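Long-range contacts in cobalamin biosynthesis protein CobN (Mycobacterium tuberculosis, PDB 7C6O), which probably catalyses, as the large subunit of an ATP-dependent cobaltochelatase, the insertion of cobalt into the corrin ring during cobalamin biosynthesis: residues L371-Y376 and V553-H558; V387-P392 and G700-G705; L586-L591 and A605-V610; D611-P616 and L836-N841; K1138-M1143 and R1179-E1184. All blocks are in the same frame, centred on the assembly; numbering follows the deposited sequence.

In the fold
Contacts 1, 3 and 4 follow one another along a mixed sheet. Contact 1 pairs strands 369-373 and 551-555; contact 3 pairs 586-591 and 608-612, its centre about 10 Å from that of contact 1; contact 4 ties the end of strand 608-612 to the loop 836-841. Contact 2 fastens the start of helix 391-405 to the loop after strand 696-698, centre to centre about 12 Å from contact 1 and about 11 Å from contact 4, touching both. Contact 5, between two helices near the C-terminus, touches contact 2 through K1138, whose NZ bonds to L389 O. Contacts 1 and 2 alternate along the chain, as do 2 and 4, knitting distant residues into one buried region.

Contact 1 (L371-Y376 and V553-H558); sequences LVFSAY and VHLGKH
V372 is held between two backbone hydrogen bonds that join strand 369-373 to strand 551-555 in parallel. Its N donates to V553 O at 2.9 Å, and its O accepts from L555 N at 3.1 Å; both bonds are nearly straight. The same carbonyl oxygen lies over the centre of one face of the H554 ring.

Polar side chains take over where the strands diverge. H554 has its CG trans to the main-chain nitrogen (chi1 -165°), which brings the imidazole edge-on to the serine hydroxyl. There S374 OG and H554 NE2 share a hydrogen bond of 2.7 Å, in the ring plane, and H558 O lies 2.9 Å from the same OG, at best a weak bond. Serine suits this spot because a hydroxyl can both donate and accept a hydrogen bond. A water links the chains where they part, accepting from S374 N and donating to L555 O.

Apolar contacts occupy the opposite face of the sheet. L371 CD1 reaches L555 CG at 3.6 Å while crossing that side chain at a slant, and L555 CD1 lies 3.7 Å from F373 CE2. L555 and F373 also pack on A395 of helix 391-405, and L371 on L398. Such adjacent parallel strands with a helix packed on one face are characteristic of an alpha/beta sheet.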
# COMPACT_ATOMS: atom_id res chain seq x y z
N LEU A 371 22.04 -7.19 3.60
CA LEU A 371 20.85 -8.02 3.48
C LEU A 371 20.17 -8.05 4.85
O LEU A 371 20.71 -8.62 5.80
CB LEU A 371 21.22 -9.43 3.01
CG LEU A 371 20.12 -10.38 2.55
CD1 LEU A 371 19.41 -9.81 1.33
CD2 LEU A 371 20.70 -11.76 2.23
N VAL A 372 19.00 -7.42 4.95
CA VAL A 372 18.32 -7.22 6.22
C VAL A 372 17.07 -8.10 6.27
O VAL A 372 16.27 -8.10 5.32
CB VAL A 372 17.96 -5.74 6.45
CG1 VAL A 372 17.23 -5.56 7.78
CG2 VAL A 372 19.21 -4.89 6.40
N PHE A 373 16.89 -8.82 7.37
CA PHE A 373 15.76 -9.71 7.58
C PHE A 373 14.81 -9.11 8.61
O PHE A 373 15.24 -8.57 9.62
CB PHE A 373 16.22 -11.09 8.07
CG PHE A 373 17.04 -11.85 7.07
CD1 PHE A 373 18.34 -11.49 6.79
CD2 PHE A 373 16.51 -12.96 6.42
CE1 PHE A 373 19.10 -12.20 5.87
CE2 PHE A 373 17.25 -13.67 5.51
CZ PHE A 373 18.55 -13.29 5.23
N SER A 374 13.50 -9.23 8.35
CA SER A 374 12.50 -8.85 9.33
C SER A 374 12.56 -9.78 10.54
O SER A 374 13.05 -10.91 10.47
CB SER A 374 11.10 -8.89 8.73
OG SER A 374 11.01 -8.09 7.56
N ALA A 375 12.05 -9.29 11.67
CA ALA A 375 12.07 -10.04 12.92
C ALA A 375 10.73 -9.88 13.64
O ALA A 375 9.89 -9.06 13.26
CB ALA A 375 13.21 -9.59 13.83
N TYR A 376 10.56 -10.67 14.69
CA TYR A 376 9.37 -10.65 15.54
C TYR A 376 8.09 -10.87 14.74
O TYR A 376 7.15 -10.08 14.84
CB TYR A 376 9.29 -9.33 16.32
N VAL A 553 19.21 -4.51 0.79
CA VAL A 553 18.17 -5.41 0.30
C VAL A 553 17.42 -5.93 1.52
O VAL A 553 18.01 -6.59 2.39
CB VAL A 553 18.76 -6.57 -0.51
CG1 VAL A 553 17.65 -7.51 -0.98
CG2 VAL A 553 19.55 -6.05 -1.71
N HIS A 554 16.13 -5.63 1.60
CA HIS A 554 15.28 -6.17 2.65
C HIS A 554 14.44 -7.31 2.10
O HIS A 554 13.76 -7.15 1.09
CB HIS A 554 14.37 -5.11 3.26
CG HIS A 554 13.75 -5.53 4.56
ND1 HIS A 554 14.21 -5.08 5.77
CD2 HIS A 554 12.75 -6.40 4.83
CE1 HIS A 554 13.50 -5.64 6.74
NE2 HIS A 554 12.61 -6.44 6.19
N LEU A 555 14.48 -8.46 2.77
CA LEU A 555 13.91 -9.69 2.23
C LEU A 555 12.47 -9.88 2.70
O LEU A 555 12.22 -10.23 3.86
CB LEU A 555 14.77 -10.89 2.63
CG LEU A 555 16.02 -11.03 1.76
CD1 LEU A 555 16.79 -12.28 2.12
CD2 LEU A 555 15.63 -11.02 0.29
N GLY A 556 11.52 -9.64 1.80
CA GLY A 556 10.15 -10.07 2.00
C GLY A 556 9.31 -9.10 2.81
O GLY A 556 9.79 -8.19 3.49
N LYS A 557 7.99 -9.33 2.74
CA LYS A 557 7.01 -8.49 3.42
C LYS A 557 6.85 -8.93 4.87
O LYS A 557 6.45 -10.07 5.13
CB LYS A 557 5.67 -8.57 2.69
CG LYS A 557 4.53 -7.80 3.36
CD LYS A 557 3.58 -8.70 4.12
CE LYS A 557 2.39 -7.93 4.66
NZ LYS A 557 1.56 -8.73 5.60
N HIS A 558 7.16 -8.04 5.82
CA HIS A 558 7.81 -6.74 5.60
C HIS A 558 8.56 -6.36 6.87
O HIS A 558 8.35 -6.96 7.92
CB HIS A 558 6.80 -5.64 5.24
CG HIS A 558 5.72 -5.45 6.26
ND1 HIS A 558 4.39 -5.72 5.99
CD2 HIS A 558 5.76 -5.00 7.53
CE1 HIS A 558 3.67 -5.46 7.06
NE2 HIS A 558 4.47 -5.02 8.01
O HOH W 1 12.79 -11.18 6.26

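Contact 2 (V387-P392 and G700-G705)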
# COMPACT_ATOMS: atom_id res chain seq x y z
N VAL A 387 5.72 -12.93 4.12
CA VAL A 387 4.44 -13.56 3.81
C VAL A 387 4.54 -14.31 2.49
O VAL A 387 4.96 -13.75 1.47
CB VAL A 387 3.32 -12.52 3.79
CG1 VAL A 387 2.04 -13.12 3.24
CG2 VAL A 387 3.10 -11.99 5.20
N GLY A 388 4.16 -15.59 2.51
CA GLY A 388 4.18 -16.45 1.34
C GLY A 388 5.55 -16.82 0.82
O GLY A 388 5.63 -17.53 -0.19
N LEU A 389 6.63 -16.39 1.47
CA LEU A 389 7.97 -16.52 0.93
C LEU A 389 8.83 -17.41 1.82
O LEU A 389 8.81 -17.27 3.05
CB LEU A 389 8.63 -15.14 0.78
CG LEU A 389 9.99 -15.06 0.09
CD1 LEU A 389 9.85 -15.36 -1.40
CD2 LEU A 389 10.63 -13.70 0.31
N ASP A 390 9.58 -18.31 1.20
CA ASP A 390 10.63 -19.07 1.88
C ASP A 390 11.85 -18.16 1.95
O ASP A 390 12.69 -18.14 1.05
CB ASP A 390 10.93 -20.37 1.15
CG ASP A 390 11.88 -21.29 1.93
OD1 ASP A 390 12.68 -20.79 2.75
OD2 ASP A 390 11.83 -22.51 1.70
N THR A 391 11.93 -17.38 3.03
CA THR A 391 13.01 -16.40 3.17
C THR A 391 14.39 -17.03 3.19
O THR A 391 15.29 -16.52 2.49
CB THR A 391 12.77 -15.55 4.42
OG1 THR A 391 11.37 -15.53 4.72
CG2 THR A 391 13.24 -14.12 4.19
N PRO A 392 14.66 -18.11 3.95
CA PRO A 392 16.01 -18.68 3.92
C PRO A 392 16.41 -19.22 2.56
O PRO A 392 17.54 -18.98 2.11
CB PRO A 392 15.95 -19.78 4.98
CG PRO A 392 14.85 -19.37 5.89
CD PRO A 392 13.83 -18.76 4.98
N GLY A 700 2.93 -24.95 -0.46
CA GLY A 700 4.35 -24.67 -0.37
C GLY A 700 4.56 -23.18 -0.17
O GLY A 700 3.62 -22.43 0.09
N LEU A 701 5.81 -22.76 -0.29
CA LEU A 701 6.17 -21.36 -0.21
C LEU A 701 6.95 -20.98 -1.45
O LEU A 701 7.62 -21.81 -2.06
CB LEU A 701 7.01 -21.06 1.04
CG LEU A 701 6.35 -21.38 2.39
CD1 LEU A 701 7.33 -21.17 3.53
CD2 LEU A 701 5.12 -20.52 2.58
N HIS A 702 6.86 -19.71 -1.84
CA HIS A 702 7.58 -19.25 -3.01
C HIS A 702 9.06 -19.09 -2.69
O HIS A 702 9.43 -18.66 -1.59
CB HIS A 702 7.02 -17.92 -3.53
CG HIS A 702 7.71 -17.43 -4.76
ND1 HIS A 702 7.70 -18.14 -5.95
CD2 HIS A 702 8.44 -16.32 -4.99
CE1 HIS A 702 8.40 -17.48 -6.86
NE2 HIS A 702 8.86 -16.37 -6.30
N ILE A 703 9.90 -19.47 -3.65
CA ILE A 703 11.34 -19.22 -3.59
C ILE A 703 11.67 -18.22 -4.68
O ILE A 703 11.31 -18.41 -5.84
CB ILE A 703 12.15 -20.52 -3.76
CG1 ILE A 703 11.84 -21.49 -2.62
CG2 ILE A 703 13.65 -20.21 -3.79
CD1 ILE A 703 12.58 -22.81 -2.75
N LEU A 704 12.35 -17.14 -4.29
CA LEU A 704 12.65 -16.05 -5.21
C LEU A 704 13.31 -16.57 -6.48
O LEU A 704 14.29 -17.32 -6.42
CB LEU A 704 13.56 -15.03 -4.51
CG LEU A 704 13.35 -13.54 -4.75
CD1 LEU A 704 11.91 -13.15 -4.48
CD2 LEU A 704 14.29 -12.74 -3.85
N GLY A 705 12.75 -16.19 -7.63
CA GLY A 705 13.30 -16.57 -8.91
C GLY A 705 12.93 -17.95 -9.41
O GLY A 705 13.38 -18.34 -10.50
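L389 and H702 lie askew to each other, with the leucine's CD1 coming 3.3 Å from H702 O and 4.0 Å from CD2 of the imidazole. L389 CB starts off away from the loop 700-705, but CG lies opposite the amide nitrogen (chi1 -174°) and the end of the chain returns to it. The same methyl, 4.3 Å from L704 CD1, touches both the imidazole and a second leucine. H702 NE2 is hydrogen-bonded to E807, and its ring lies nearly parallel to that of H612.

D390 and L701 meet through their CB atoms, 4.0 Å apart, while D390 CB also lies 4.0 Å from I703 CG1. L701 and I703 thus both touch the stem of the aspartate, and its carboxylate points beyond them to H1135 and to A393 N. Two backbone bonds fix this arrangement: H702 N to G388 O at 3.0 Å and D390 N to H702 O at 2.8 Å, both nearly straight. G388, the acceptor of the first, has a positive phi, which glycine adopts easily. The result is a single beta bridge leading into the N-cap of helix 391-405, with D390 as the capping residue.

Contact 3 (L586-L591 and A605-V610); sequences LIYPFL and AHAVLV
L586 CD2 fills the angle between A605 and A607, 3.8 Å from the CB of each. The two alanines are small enough to let the leucine sink between them, and its first torsion, which turns CG to the far side from N (chi1 175°), points the branch into that site. Next to it, A607 CB also touches the edge of the Y588 ring at CD2. The hydrogen bond here is the shortest and straightest of the four: V608 N donates to L586 O at 2.8 Å with an angle of 176° at the hydrogen.

The bonding continues in parallel register, with Y588 N to V608 O at 2.9 Å and V610 N to Y588 O at 3.1 Å. These strands, with helix 595-604 between them, form a beta-alpha-beta unit of the sheet. On the face bearing Y588 and L609, the two side chains lie alongside each other, pointing the same way, and L609 CD2 packs 3.7 Å from Y588 CB. F590 covers one face of the tyrosine ring toward its rim, while the hydroxyl at the far end is bonded to E562 and G559 N. On the other face I587 and V610 lie side by side, beta-branched residues well suited to extended chain.

Toward F590 the hydrogen bonds are less well directed. V610 N already stands well above the carbonyl plane of Y588, and F590 N reaches V610 O at 3.2 Å in the same manner; the F590 ring carbon CD2 stands 4.1 Å from L609 CD2. At the opposite end, a water joins L586 N to H606 O in addition to the leucine's own contacts, accepting from the first and donating to the second.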
# COMPACT_ATOMS: atom_id res chain seq x y z
N LEU A 586 17.35 1.29 -1.30
CA LEU A 586 16.63 0.17 -0.70
C LEU A 586 15.95 -0.64 -1.79
O LEU A 586 15.10 -0.11 -2.52
CB LEU A 586 15.61 0.67 0.33
CG LEU A 586 14.69 -0.37 0.98
CD1 LEU A 586 15.50 -1.43 1.72
CD2 LEU A 586 13.68 0.30 1.91
N ILE A 587 16.33 -1.91 -1.90
CA ILE A 587 15.75 -2.84 -2.86
C ILE A 587 14.99 -3.89 -2.06
O ILE A 587 15.51 -4.43 -1.08
CB ILE A 587 16.84 -3.48 -3.74
CG1 ILE A 587 17.61 -2.38 -4.47
CG2 ILE A 587 16.22 -4.47 -4.72
CD1 ILE A 587 18.96 -2.82 -4.98
N TYR A 588 13.75 -4.18 -2.47
CA TYR A 588 12.76 -4.77 -1.58
C TYR A 588 11.92 -5.81 -2.31
O TYR A 588 10.85 -5.49 -2.86
CB TYR A 588 11.87 -3.68 -0.99
CG TYR A 588 11.38 -3.89 0.43
CD1 TYR A 588 11.06 -5.15 0.91
CD2 TYR A 588 11.20 -2.80 1.27
CE1 TYR A 588 10.59 -5.32 2.21
CE2 TYR A 588 10.74 -2.95 2.56
CZ TYR A 588 10.44 -4.21 3.03
OH TYR A 588 9.98 -4.35 4.31
N PRO A 589 12.37 -7.07 -2.35
CA PRO A 589 11.49 -8.14 -2.85
C PRO A 589 10.20 -8.18 -2.05
O PRO A 589 10.21 -8.14 -0.82
CB PRO A 589 12.33 -9.40 -2.66
CG PRO A 589 13.75 -8.91 -2.69
CD PRO A 589 13.72 -7.56 -2.03
N PHE A 590 9.07 -8.24 -2.76
CA PHE A 590 7.79 -8.01 -2.10
C PHE A 590 6.68 -8.80 -2.77
O PHE A 590 6.60 -8.86 -3.99
CB PHE A 590 7.44 -6.52 -2.10
CG PHE A 590 6.81 -6.06 -0.83
CD1 PHE A 590 5.46 -6.27 -0.60
CD2 PHE A 590 7.56 -5.44 0.14
CE1 PHE A 590 4.88 -5.85 0.58
CE2 PHE A 590 6.99 -5.02 1.33
CZ PHE A 590 5.65 -5.22 1.54
N LEU A 591 5.81 -9.40 -1.95
CA LEU A 591 4.73 -10.23 -2.47
C LEU A 591 3.78 -9.40 -3.33
O LEU A 591 3.34 -8.32 -2.93
CB LEU A 591 3.98 -10.87 -1.30
CG LEU A 591 2.80 -11.78 -1.65
CD1 LEU A 591 3.24 -12.94 -2.54
CD2 LEU A 591 2.15 -12.29 -0.37
N ALA A 605 10.19 4.98 2.50
CA ALA A 605 11.58 4.54 2.53
C ALA A 605 12.17 4.44 1.12
O ALA A 605 13.09 3.64 0.89
CB ALA A 605 11.73 3.21 3.26
N HIS A 606 11.65 5.24 0.18
CA HIS A 606 12.05 5.29 -1.23
C HIS A 606 12.42 3.93 -1.81
O HIS A 606 13.37 3.83 -2.60
CB HIS A 606 13.21 6.27 -1.42
CG HIS A 606 14.42 5.98 -0.58
ND1 HIS A 606 14.65 6.62 0.62
CD2 HIS A 606 15.46 5.14 -0.77
CE1 HIS A 606 15.79 6.18 1.14
NE2 HIS A 606 16.30 5.28 0.31
N ALA A 607 11.67 2.89 -1.46
CA ALA A 607 12.05 1.54 -1.85
C ALA A 607 11.84 1.31 -3.34
O ALA A 607 10.90 1.84 -3.95
CB ALA A 607 11.25 0.51 -1.05
N VAL A 608 12.73 0.52 -3.93
CA VAL A 608 12.52 -0.07 -5.25
C VAL A 608 12.07 -1.50 -5.01
O VAL A 608 12.88 -2.36 -4.62
CB VAL A 608 13.79 -0.02 -6.11
CG1 VAL A 608 13.57 -0.75 -7.43
CG2 VAL A 608 14.21 1.42 -6.37
N LEU A 609 10.79 -1.77 -5.22
CA LEU A 609 10.28 -3.13 -5.05
C LEU A 609 10.69 -4.00 -6.23
O LEU A 609 10.82 -3.53 -7.36
CB LEU A 609 8.76 -3.13 -4.92
CG LEU A 609 8.11 -2.24 -3.86
CD1 LEU A 609 6.62 -2.48 -3.83
CD2 LEU A 609 8.74 -2.46 -2.49
N VAL A 610 10.90 -5.28 -5.95
CA VAL A 610 10.98 -6.32 -6.98
C VAL A 610 9.94 -7.35 -6.57
O VAL A 610 10.21 -8.20 -5.71
CB VAL A 610 12.38 -6.94 -7.08
CG1 VAL A 610 12.40 -8.00 -8.19
CG2 VAL A 610 13.42 -5.88 -7.35
O HOH W 2 15.95 3.02 -3.23

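Contact 4 (D611-P616 and L836-N841); sequences DHLIPP and LPTGRN
The backbones of D611 and the 836-841 loop are joined by two hydrogen bonds, D611 N to R840 O at 2.8 Å and G839 N to D611 O at 2.7 Å, with each donor lying above the plane of the carbonyl it meets. The aspartate side chain adds a third: R840 N donates to D611 OD1 at 2.8 Å, almost straight at 176° but from above the carboxylate plane. D611 CG sits between the backbone N and carbonyl carbon (chi1 63°), which turns the carboxylate toward R840, so that OD1 takes its N-H. A short acidic side chain suits the place, since it spans just the gap to a main-chain donor. A water lies 2.6 Å from D611 OD2 and is also weakly bonded to R840 NH2.

Strand 608-612 is an edge of the mixed sheet as far as this chain's strand pairings go, and the loop 836-841, which is not a regular strand, meets its last residues. G839 has backbone angles that would press a CB against the preceding carbonyl oxygen, and glycine accommodates them.

T838 CG2 packs against the main chain, 3.6 Å from both H612 C and L613 N, while its OG1 is bonded to E807. Farther along, L613 CD1 meets L836 CD2 at 3.8 Å, two leucine ends meeting at an angle beside L801. The R840 chain bends at chi3, bringing its guanidinium face over P837 CD, and NH2 is bonded to N834 O.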
# COMPACT_ATOMS: atom_id res chain seq x y z
N ASP A 611 8.75 -7.28 -7.15
CA ASP A 611 7.70 -8.11 -6.59
C ASP A 611 7.90 -9.57 -7.00
O ASP A 611 8.59 -9.88 -7.97
CB ASP A 611 6.30 -7.59 -6.96
CG ASP A 611 6.01 -7.62 -8.46
OD1 ASP A 611 6.79 -8.18 -9.25
OD2 ASP A 611 4.95 -7.06 -8.83
N HIS A 612 7.33 -10.47 -6.19
CA HIS A 612 7.54 -11.89 -6.39
C HIS A 612 6.22 -12.64 -6.36
O HIS A 612 5.20 -12.14 -5.87
CB HIS A 612 8.52 -12.48 -5.34
CG HIS A 612 7.99 -12.50 -3.94
ND1 HIS A 612 7.04 -13.40 -3.51
CD2 HIS A 612 8.31 -11.76 -2.85
CE1 HIS A 612 6.78 -13.20 -2.23
NE2 HIS A 612 7.54 -12.21 -1.81
N LEU A 613 6.26 -13.85 -6.90
CA LEU A 613 5.06 -14.64 -7.11
C LEU A 613 4.42 -15.05 -5.79
O LEU A 613 5.08 -15.14 -4.75
CB LEU A 613 5.39 -15.87 -7.96
CG LEU A 613 4.23 -16.67 -8.55
CD1 LEU A 613 3.39 -15.79 -9.47
CD2 LEU A 613 4.76 -17.88 -9.29
N ILE A 614 3.12 -15.31 -5.85
CA ILE A 614 2.37 -15.89 -4.74
C ILE A 614 2.91 -17.30 -4.47
O ILE A 614 3.54 -17.89 -5.36
CB ILE A 614 0.87 -15.92 -5.05
CG1 ILE A 614 0.59 -16.84 -6.25
CG2 ILE A 614 0.36 -14.51 -5.32
CD1 ILE A 614 -0.87 -17.18 -6.43
N PRO A 615 2.69 -17.86 -3.29
CA PRO A 615 3.09 -19.25 -3.05
C PRO A 615 2.36 -20.19 -3.99
O PRO A 615 1.31 -19.84 -4.54
CB PRO A 615 2.68 -19.50 -1.59
CG PRO A 615 1.69 -18.43 -1.27
CD PRO A 615 2.10 -17.25 -2.09
N PRO A 616 2.89 -21.40 -4.21
CA PRO A 616 2.13 -22.39 -4.98
C PRO A 616 0.81 -22.69 -4.29
O PRO A 616 0.74 -22.76 -3.06
CB PRO A 616 3.06 -23.60 -5.01
CG PRO A 616 3.93 -23.44 -3.82
CD PRO A 616 4.14 -21.95 -3.67
N LEU A 836 0.84 -10.29 -13.22
CA LEU A 836 1.95 -11.06 -13.75
C LEU A 836 2.42 -10.43 -15.06
O LEU A 836 1.62 -9.88 -15.82
CB LEU A 836 1.53 -12.51 -13.99
CG LEU A 836 0.80 -13.18 -12.83
CD1 LEU A 836 0.37 -14.60 -13.18
CD2 LEU A 836 1.66 -13.18 -11.57
N PRO A 837 3.73 -10.48 -15.37
CA PRO A 837 4.80 -11.14 -14.62
C PRO A 837 5.23 -10.42 -13.35
O PRO A 837 5.00 -9.22 -13.20
CB PRO A 837 5.95 -11.15 -15.63
CG PRO A 837 5.75 -9.89 -16.40
CD PRO A 837 4.25 -9.77 -16.55
N THR A 838 5.86 -11.16 -12.45
CA THR A 838 6.46 -10.56 -11.27
C THR A 838 7.86 -10.05 -11.64
O THR A 838 8.23 -9.98 -12.82
CB THR A 838 6.49 -11.56 -10.12
OG1 THR A 838 7.14 -12.77 -10.54
CG2 THR A 838 5.08 -11.88 -9.65
N GLY A 839 8.65 -9.70 -10.63
CA GLY A 839 9.93 -9.07 -10.89
C GLY A 839 9.83 -7.60 -11.23
O GLY A 839 10.76 -7.05 -11.83
N ARG A 840 8.74 -6.94 -10.85
CA ARG A 840 8.49 -5.55 -11.20
C ARG A 840 8.28 -4.71 -9.94
O ARG A 840 7.89 -5.21 -8.89
CB ARG A 840 7.27 -5.43 -12.13
CG ARG A 840 7.44 -6.17 -13.45
CD ARG A 840 6.26 -5.93 -14.39
NE ARG A 840 5.04 -6.59 -13.93
CZ ARG A 840 3.88 -6.56 -14.59
NH1 ARG A 840 3.78 -5.90 -15.73
NH2 ARG A 840 2.83 -7.19 -14.09
N ASN A 841 8.56 -3.41 -10.07
CA ASN A 841 8.36 -2.45 -8.99
C ASN A 841 6.92 -1.95 -9.08
O ASN A 841 6.63 -0.96 -9.75
CB ASN A 841 9.37 -1.31 -9.11
CG ASN A 841 9.23 -0.28 -8.01
OD1 ASN A 841 8.60 -0.54 -6.98
ND2 ASN A 841 9.82 0.89 -8.21
O HOH W 3 3.54 -6.94 -10.97

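Contact 5 (K1138-M1143 and R1179-E1184); sequences KGAFEM and RTFMTE
Two helices of the C-terminal helical region, 1136-1157 and 1176-1185, cross here with their short segments' axes 9.7 Å apart and inclined at 115°. A1140 lies at the crossing, its CA 5.9 Å from that of M1182. Its CB touches M1182 SD at 3.5 Å and F1181 CE2 at 3.7 Å, so one methyl is received between a thioether and an aromatic ring. Alanine suits this place because its small side chain lets the helices come to this separation. G1139 just before it contributes backbone alone, its carbonyl carbon lying near the plane of the F1181 ring at the edge.

M1182 reaches the alanine by bending at its second and third torsions (chi3 -52°), which curls SD and CE back toward A1140; CE comes 3.8 Å from A1140 CB. F1181 takes another course, its ring extended directly away from the main-chain nitrogen (chi1 162°), carrying CE2 and CZ over to A1140 N and CB. One turn along the first helix, M1143 SD comes 4.3 Å from M1182 SD, a looser approach of two sulfurs. M1182 also packs on L1190 and M1193 of helix 1187-1203, and M1143 on W1128 of helix 1126-1132.

No hydrogen bond or salt bridge spans the two segments, so their mutual hold rests on van der Waals and hydrophobic contact, for which unbranched, polarisable methionines can adapt to the shapes around them.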
# COMPACT_ATOMS: atom_id res chain seq x y z
N LYS A 1138 11.40 -21.84 7.55
CA LYS A 1138 10.26 -20.96 7.29
C LYS A 1138 8.95 -21.73 7.32
O LYS A 1138 7.93 -21.20 7.77
CB LYS A 1138 10.45 -20.24 5.96
CG LYS A 1138 9.42 -19.15 5.69
CD LYS A 1138 9.34 -18.15 6.83
CE LYS A 1138 8.63 -16.87 6.41
NZ LYS A 1138 7.34 -17.14 5.72
N GLY A 1139 8.95 -22.97 6.84
CA GLY A 1139 7.76 -23.80 6.97
C GLY A 1139 7.37 -24.01 8.42
O GLY A 1139 6.19 -23.92 8.78
N ALA A 1140 8.36 -24.28 9.28
CA ALA A 1140 8.10 -24.40 10.71
C ALA A 1140 7.64 -23.07 11.30
O ALA A 1140 6.78 -23.04 12.18
CB ALA A 1140 9.35 -24.90 11.42
N PHE A 1141 8.23 -21.97 10.82
CA PHE A 1141 7.82 -20.64 11.24
C PHE A 1141 6.33 -20.41 10.99
O PHE A 1141 5.63 -19.86 11.85
CB PHE A 1141 8.67 -19.60 10.50
CG PHE A 1141 8.33 -18.16 10.84
CD1 PHE A 1141 7.26 -17.52 10.24
CD2 PHE A 1141 9.13 -17.44 11.72
CE1 PHE A 1141 6.96 -16.21 10.54
CE2 PHE A 1141 8.84 -16.13 12.01
CZ PHE A 1141 7.75 -15.51 11.43
N GLU A 1142 5.84 -20.81 9.82
CA GLU A 1142 4.44 -20.58 9.48
C GLU A 1142 3.51 -21.38 10.38
O GLU A 1142 2.41 -20.92 10.72
CB GLU A 1142 4.19 -20.91 8.01
CG GLU A 1142 4.94 -20.01 7.04
CD GLU A 1142 4.45 -18.57 7.07
OE1 GLU A 1142 3.28 -18.34 7.44
OE2 GLU A 1142 5.25 -17.67 6.74
N MET A 1143 3.92 -22.60 10.77
CA MET A 1143 3.11 -23.37 11.71
C MET A 1143 3.03 -22.66 13.06
O MET A 1143 1.95 -22.56 13.65
CB MET A 1143 3.68 -24.78 11.87
CG MET A 1143 3.57 -25.64 10.62
SD MET A 1143 4.29 -27.28 10.89
CE MET A 1143 4.07 -28.03 9.29
N ARG A 1179 7.24 -33.03 15.21
CA ARG A 1179 8.18 -32.63 16.25
C ARG A 1179 9.63 -32.77 15.78
O ARG A 1179 10.45 -31.89 16.03
CB ARG A 1179 7.96 -33.47 17.51
CG ARG A 1179 9.07 -33.32 18.53
CD ARG A 1179 8.57 -32.69 19.81
NE ARG A 1179 8.05 -33.69 20.74
CZ ARG A 1179 8.66 -34.07 21.85
NH1 ARG A 1179 9.82 -33.52 22.18
NH2 ARG A 1179 8.12 -34.98 22.64
N THR A 1180 9.95 -33.88 15.11
CA THR A 1180 11.29 -34.06 14.57
C THR A 1180 11.63 -32.96 13.57
O THR A 1180 12.74 -32.41 13.59
CB THR A 1180 11.41 -35.43 13.91
OG1 THR A 1180 11.29 -36.45 14.90
CG2 THR A 1180 12.74 -35.57 13.19
N PHE A 1181 10.68 -32.62 12.69
CA PHE A 1181 10.90 -31.54 11.74
C PHE A 1181 11.11 -30.21 12.44
O PHE A 1181 12.04 -29.46 12.12
CB PHE A 1181 9.72 -31.47 10.77
CG PHE A 1181 9.63 -30.16 10.03
CD1 PHE A 1181 10.51 -29.87 9.00
CD2 PHE A 1181 8.66 -29.23 10.36
CE1 PHE A 1181 10.43 -28.67 8.32
CE2 PHE A 1181 8.57 -28.03 9.68
CZ PHE A 1181 9.46 -27.75 8.66
N MET A 1182 10.25 -29.90 13.42
CA MET A 1182 10.39 -28.65 14.17
C MET A 1182 11.73 -28.59 14.89
O MET A 1182 12.39 -27.54 14.90
CB MET A 1182 9.25 -28.50 15.17
CG MET A 1182 7.86 -28.37 14.57
SD MET A 1182 7.57 -26.82 13.70
CE MET A 1182 8.07 -25.62 14.94
N THR A 1183 12.15 -29.70 15.50
CA THR A 1183 13.39 -29.69 16.28
C THR A 1183 14.60 -29.45 15.39
O THR A 1183 15.53 -28.72 15.77
CB THR A 1183 13.53 -31.02 17.03
OG1 THR A 1183 12.43 -31.16 17.94
CG2 THR A 1183 14.84 -31.06 17.81
N GLU A 1184 14.61 -30.03 14.19
CA GLU A 1184 15.77 -29.88 13.31
C GLU A 1184 15.81 -28.51 12.65
O GLU A 1184 16.87 -27.87 12.60
CB GLU A 1184 15.77 -30.99 12.26
CG GLU A 1184 15.91 -32.39 12.85
CD GLU A 1184 15.70 -33.49 11.83
OE1 GLU A 1184 15.16 -33.20 10.74
OE2 GLU A 1184 16.06 -34.65 12.12